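Local coordinates for putative superoxide reductase (Thermotoga maritima, PDB 3QZB) that probably catalyses the one-electron reduction of superoxide to hydrogen peroxide at a mononuclear iron centre, with reduced rubredoxin as the electron donor, at the interface of chains A and B and the interface of chains A and C. Numbering follows the deposited sequence. Chains: chain A/B/C, Putative superoxide reductase.

Contact 1: the interface of chains A and B. Residues chain A 61-62, 66, 128-129; chain B 61, 91, 93-94.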
# COMPACT_ATOMS: atom_id res chain seq x y z
N THR A 61 -7.43 -4.07 18.23
CA THR A 61 -8.12 -4.31 17.04
C THR A 61 -9.03 -3.12 16.65
O THR A 61 -9.18 -2.78 15.49
CB THR A 61 -8.93 -5.63 17.19
OG1 THR A 61 -8.05 -6.75 17.50
CG2 THR A 61 -9.78 -5.96 15.96
N GLU A 62 -9.63 -2.47 17.65
CA GLU A 62 -10.53 -1.36 17.44
C GLU A 62 -9.86 -0.02 17.16
O GLU A 62 -10.47 0.83 16.52
CB GLU A 62 -11.49 -1.22 18.66
CG GLU A 62 -12.29 -2.48 18.97
CD GLU A 62 -11.52 -3.65 19.67
OE1 GLU A 62 -10.39 -3.47 20.22
OE2 GLU A 62 -12.11 -4.77 19.73
N ARG A 66 -2.50 2.90 11.49
CA ARG A 66 -2.48 2.10 10.27
C ARG A 66 -1.17 2.22 9.47
O ARG A 66 -0.73 1.22 8.91
CB ARG A 66 -3.62 2.57 9.37
CG ARG A 66 -5.03 2.25 9.88
CD ARG A 66 -5.42 0.84 9.58
NE ARG A 66 -6.80 0.51 9.90
CZ ARG A 66 -7.84 0.88 9.18
NH1 ARG A 66 -7.70 1.58 8.08
NH2 ARG A 66 -9.07 0.52 9.56
N ASN A 128 -6.72 4.82 12.63
CA ASN A 128 -8.00 4.29 12.11
C ASN A 128 -9.24 5.05 12.62
O ASN A 128 -10.28 4.98 11.96
CB ASN A 128 -8.16 2.80 12.31
CG ASN A 128 -8.47 2.41 13.72
OD1 ASN A 128 -8.04 3.06 14.68
ND2 ASN A 128 -9.19 1.29 13.89
N ILE A 129 -9.12 5.82 13.72
CA ILE A 129 -10.25 6.60 14.20
C ILE A 129 -9.93 8.07 14.44
O ILE A 129 -10.84 8.86 14.63
CB ILE A 129 -10.88 5.97 15.49
CG1 ILE A 129 -9.96 6.08 16.68
CG2 ILE A 129 -11.32 4.55 15.18
CD1 ILE A 129 -10.50 5.42 17.96
N THR B 61 -15.52 -4.08 12.10
CA THR B 61 -14.27 -3.64 12.56
C THR B 61 -13.35 -4.82 12.93
O THR B 61 -12.15 -4.79 12.70
CB THR B 61 -14.50 -2.69 13.77
OG1 THR B 61 -15.32 -1.55 13.39
CG2 THR B 61 -13.19 -2.20 14.40
N HIS B 91 -13.91 0.20 7.91
CA HIS B 91 -14.65 -0.94 8.42
C HIS B 91 -15.52 -0.56 9.62
O HIS B 91 -15.66 -1.35 10.54
CB HIS B 91 -13.75 -2.13 8.75
CG HIS B 91 -12.74 -2.39 7.69
ND1 HIS B 91 -13.05 -2.98 6.49
CD2 HIS B 91 -11.44 -2.08 7.65
CE1 HIS B 91 -11.95 -3.00 5.74
NE2 HIS B 91 -10.96 -2.48 6.43
N GLU B 93 -15.08 1.61 12.01
CA GLU B 93 -14.37 2.09 13.18
C GLU B 93 -14.71 3.51 13.48
O GLU B 93 -14.84 4.31 12.55
CB GLU B 93 -12.87 2.03 12.92
CG GLU B 93 -12.44 0.68 12.44
CD GLU B 93 -12.38 0.52 10.93
OE1 GLU B 93 -12.95 1.36 10.20
OE2 GLU B 93 -11.80 -0.48 10.47
N SER B 94 -14.75 3.90 14.75
CA SER B 94 -14.91 5.27 15.12
C SER B 94 -14.54 5.49 16.58
O SER B 94 -14.57 4.56 17.39
CB SER B 94 -16.32 5.79 14.87
OG SER B 94 -17.26 5.27 15.83
O HOH W 1 -9.81 -3.48 12.96
O HOH W 2 -11.22 3.49 9.65
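A:Arg66 meets B:Glu93 in a salt bridge between two desulfoferrodoxin-family subunits, each an immunoglobulin-like beta-sandwich. The charged contact runs from A:Arg66 NH2 to the carboxylate OE2 of B:Glu93, 3.0 Å apart. OE2 lies at the guanidinium edge, in its plane, but no N-H points at it, and the carboxylate is turned 69° from that plane, so the attraction is probably mainly electrostatic. One guanidinium face is covered near its rim by A:Asn128 CB. B:Glu93 bends at chi2 (94°), which folds its carboxylate back towards its own loop, where OE1 accepts the backbone N of B:His91 at 2.7 Å.

Hydrogen bonds within each chain brace the groups in contact. A:Asn128 ND2 donates to A:Glu62 O from above the carbonyl plane, while ND2 also packs on B:Glu93 CG. B:Thr61 OG1 donates to B:His91 O.

Two waters span the gap: one joins the carbonyl oxygens of A:Thr61 and B:Thr61, 2.7 Å from each O atom; the other joins A:Asn128 O to B:Glu93 OE1.

Apolar packing comes from A:Ile129, whose CG2 branch touches B:Ser94 CA and B:Glu93 CB, each at 3.7 Å. A:Asn128 and A:Ile129 lie between A:Cys127 and A:His130, both iron ligands.

Contact 2: the interface of chains A and C. Residues chain A 21, 122, 134, 136; chain C 13-15.
Strand 131-141 of the chain A beta-sandwich receives the N-terminal segment of chain C here, where C:Met13 and C:Lys14 lead into the 3-10 helix 15-18. A:Glu134 reaches across with its chain extended beyond CG (chi2 176°), and its carboxylate OE1 accepts the backbone N of C:Leu15 at 2.8 Å. The bond is nearly straight, 167° at the hydrogen, and uses the syn lone pair of OE1. A water also links OE1 to C:Met13 O. That carbonyl oxygen takes a second bond from the hydroxyl of A:Ser136, whose OG lies in the carbonyl plane, on a lone pair, 3.0 Å from O.

The aliphatic part of C:Lys14 crosses A:Glu134 at about a right angle, with CD 3.3 Å from OE2. Its bends at chi2 and chi4 leave NZ 5.4 Å from A:Glu134 OE2, too far for a salt bridge, and present CE tip to tip to the methyl CG2 of A:Thr21 at a snug 3.5 Å. On the other flank C:Met13 crosses A:Ile122, its SD 3.9 Å from CD1. An alanine in place of A:Glu134 would probably leave the C:Leu15 backbone N without its acceptor and free the start of the 3-10 helix to shift.

A:Ile122 belongs to strand 119-127, A:Glu134 and A:Ser136 to strand 131-141, and A:Thr21 to the loop just after strand 19-20.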
# COMPACT_ATOMS: atom_id res chain seq x y z
N THR A 21 -1.34 19.00 12.98
CA THR A 21 -0.03 19.10 13.57
C THR A 21 -0.19 19.22 15.10
O THR A 21 -1.22 19.65 15.62
CB THR A 21 0.70 20.35 13.05
OG1 THR A 21 -0.13 21.51 13.25
CG2 THR A 21 1.06 20.22 11.56
N ILE A 122 8.90 15.12 5.15
CA ILE A 122 7.54 15.26 5.66
C ILE A 122 7.02 13.86 6.02
O ILE A 122 7.07 12.95 5.21
CB ILE A 122 6.61 15.95 4.66
CG1 ILE A 122 7.13 17.34 4.21
CG2 ILE A 122 5.22 16.09 5.27
CD1 ILE A 122 6.34 17.91 3.04
N GLU A 134 0.75 15.11 10.76
CA GLU A 134 2.01 15.35 10.04
C GLU A 134 3.06 16.02 10.88
O GLU A 134 2.76 16.65 11.92
CB GLU A 134 1.78 16.17 8.76
CG GLU A 134 1.40 17.58 8.97
CD GLU A 134 1.29 18.33 7.66
OE1 GLU A 134 2.15 18.20 6.77
OE2 GLU A 134 0.41 19.17 7.55
N SER A 136 7.42 17.71 9.95
CA SER A 136 8.44 17.89 8.95
C SER A 136 9.74 18.37 9.53
O SER A 136 9.76 18.89 10.65
CB SER A 136 7.98 18.85 7.86
OG SER A 136 7.87 20.17 8.31
N MET C 13 6.96 23.63 6.99
CA MET C 13 6.35 23.10 5.78
C MET C 13 5.25 22.13 6.08
O MET C 13 5.47 21.18 6.80
CB MET C 13 7.43 22.37 4.96
CG MET C 13 6.88 21.90 3.60
SD MET C 13 8.13 21.32 2.53
CE MET C 13 9.02 22.79 2.10
N LYS C 14 4.09 22.34 5.46
CA LYS C 14 2.93 21.49 5.52
C LYS C 14 2.78 20.78 4.20
O LYS C 14 3.01 21.35 3.13
CB LYS C 14 1.67 22.31 5.72
CG LYS C 14 1.66 23.09 7.00
CD LYS C 14 1.73 22.16 8.21
CE LYS C 14 1.89 22.92 9.53
NZ LYS C 14 3.31 23.01 9.95
N LEU C 15 2.33 19.54 4.27
CA LEU C 15 2.11 18.77 3.06
C LEU C 15 1.16 19.48 2.13
O LEU C 15 1.33 19.37 0.89
CB LEU C 15 1.60 17.36 3.42
CG LEU C 15 1.52 16.37 2.24
CD1 LEU C 15 2.88 16.11 1.62
CD2 LEU C 15 0.91 15.04 2.73
O HOH W 3 4.50 18.86 8.07

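Contact 3: the interface of chains A and B. Residues chain A 85, 87, 89; chain B 85, 87, 89.
A:Glu87 and B:Glu87 point at each other tip to tip across the two-fold axis, with their carboxylate planes 82° apart. Their OE2 atoms lie 2.5 Å from one another, a distance at which two bare carboxylates should repel; a shared proton could account for it, although hydrogens are not seen. Each glutamate side chain is extended beyond CG (chi2 -175°), which carries the carboxylate fully out to the axis.

An arginine from each subunit flanks the pair. A:Arg85, extended from CG to NE, runs alongside A:Glu87, and its NE donates to OE2 of that residue at 2.9 Å. OE2 sits at the edge of the guanidinium, in its plane, and is met on its anti side. The same guanidinium reaches across to the other subunit: A:Arg85 NH2 forms a salt bridge with B:Glu87 OE1 at 2.9 Å, though as a hydrogen bond it is weak, with 130° at the hydrogen. B:Arg85 repeats both contacts with the chains exchanged. The two positive groups would help to offset the close approach of the acids.

From the second shell, A:Asn89 ND2 donates almost straight to the anti lone pair of A:Glu87 OE1 at 3.1 Å. This bond, repeated at B:Asn89 by the two-fold, should limit rotation of the carboxylate.

Both A:Arg85 and A:Glu87 lie on strand 81-87, the glutamate at its end, while A:Asn89 lies in the loop just after it.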
# COMPACT_ATOMS: atom_id res chain seq x y z
N ARG A 85 5.55 4.24 1.78
CA ARG A 85 4.38 4.05 2.64
C ARG A 85 4.67 2.79 3.42
O ARG A 85 5.06 1.75 2.84
CB ARG A 85 3.09 3.92 1.83
CG ARG A 85 1.85 3.60 2.71
CD ARG A 85 0.62 3.56 1.88
NE ARG A 85 -0.55 2.93 2.51
CZ ARG A 85 -1.74 3.52 2.69
NH1 ARG A 85 -1.92 4.84 2.63
NH2 ARG A 85 -2.79 2.74 2.99
N GLU A 87 3.11 0.29 6.24
CA GLU A 87 1.85 -0.13 6.81
C GLU A 87 2.09 -1.07 7.99
O GLU A 87 2.90 -1.98 7.87
CB GLU A 87 1.00 -0.84 5.75
CG GLU A 87 0.60 0.06 4.63
CD GLU A 87 -0.32 -0.60 3.65
OE1 GLU A 87 -0.76 -1.74 3.83
OE2 GLU A 87 -0.61 0.07 2.60
N ASN A 89 0.05 -3.70 10.00
CA ASN A 89 -1.18 -4.35 9.63
C ASN A 89 -1.69 -5.44 10.55
O ASN A 89 -2.71 -6.05 10.28
CB ASN A 89 -1.12 -4.84 8.19
CG ASN A 89 -1.04 -3.70 7.19
OD1 ASN A 89 -1.38 -2.57 7.55
ND2 ASN A 89 -0.61 -3.98 5.95
N ARG B 85 -2.27 -3.08 -6.11
CA ARG B 85 -2.76 -3.48 -4.79
C ARG B 85 -3.88 -2.51 -4.47
O ARG B 85 -3.72 -1.28 -4.61
CB ARG B 85 -1.65 -3.41 -3.73
CG ARG B 85 -2.17 -3.71 -2.29
CD ARG B 85 -1.04 -3.71 -1.32
NE ARG B 85 -1.42 -3.63 0.09
CZ ARG B 85 -1.07 -4.52 1.04
NH1 ARG B 85 -0.64 -5.75 0.76
NH2 ARG B 85 -1.22 -4.17 2.32
N GLU B 87 -6.61 -1.53 -1.60
CA GLU B 87 -6.86 -1.65 -0.18
C GLU B 87 -8.25 -1.12 0.15
O GLU B 87 -8.62 -0.04 -0.32
CB GLU B 87 -5.80 -0.87 0.60
CG GLU B 87 -4.43 -1.42 0.43
CD GLU B 87 -3.41 -0.73 1.28
OE1 GLU B 87 -3.72 0.15 2.10
OE2 GLU B 87 -2.19 -1.06 1.10
N ASN B 89 -10.13 0.12 3.32
CA ASN B 89 -9.57 0.53 4.59
C ASN B 89 -10.54 1.10 5.61
O ASN B 89 -10.13 1.49 6.69
CB ASN B 89 -8.39 1.47 4.38
CG ASN B 89 -7.21 0.77 3.72
OD1 ASN B 89 -7.16 -0.46 3.74
ND2 ASN B 89 -6.28 1.53 3.14

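Contacts 1 and 3 share the two-fold interface of chains A and B, their C-alpha centres about 13 Å apart. Contact 3 lies on the axis, contact 1 to one side. The loop after strand 81-87 supplies the asparagine of contact 3 and, further on, B:His91, B:Glu93 and B:Ser94 of contact 1. Contact 2, between chains A and C, has its C-alpha centre about 24 Å from contact 1's and about 21 Å from contact 3's. The turn holding A:Asn128 and A:Ile129 of contact 1 joins strands 119-127 and 131-141 of contact 2. Chain A thus engages two neighbours in the deposited tetramer, possibly the biological form.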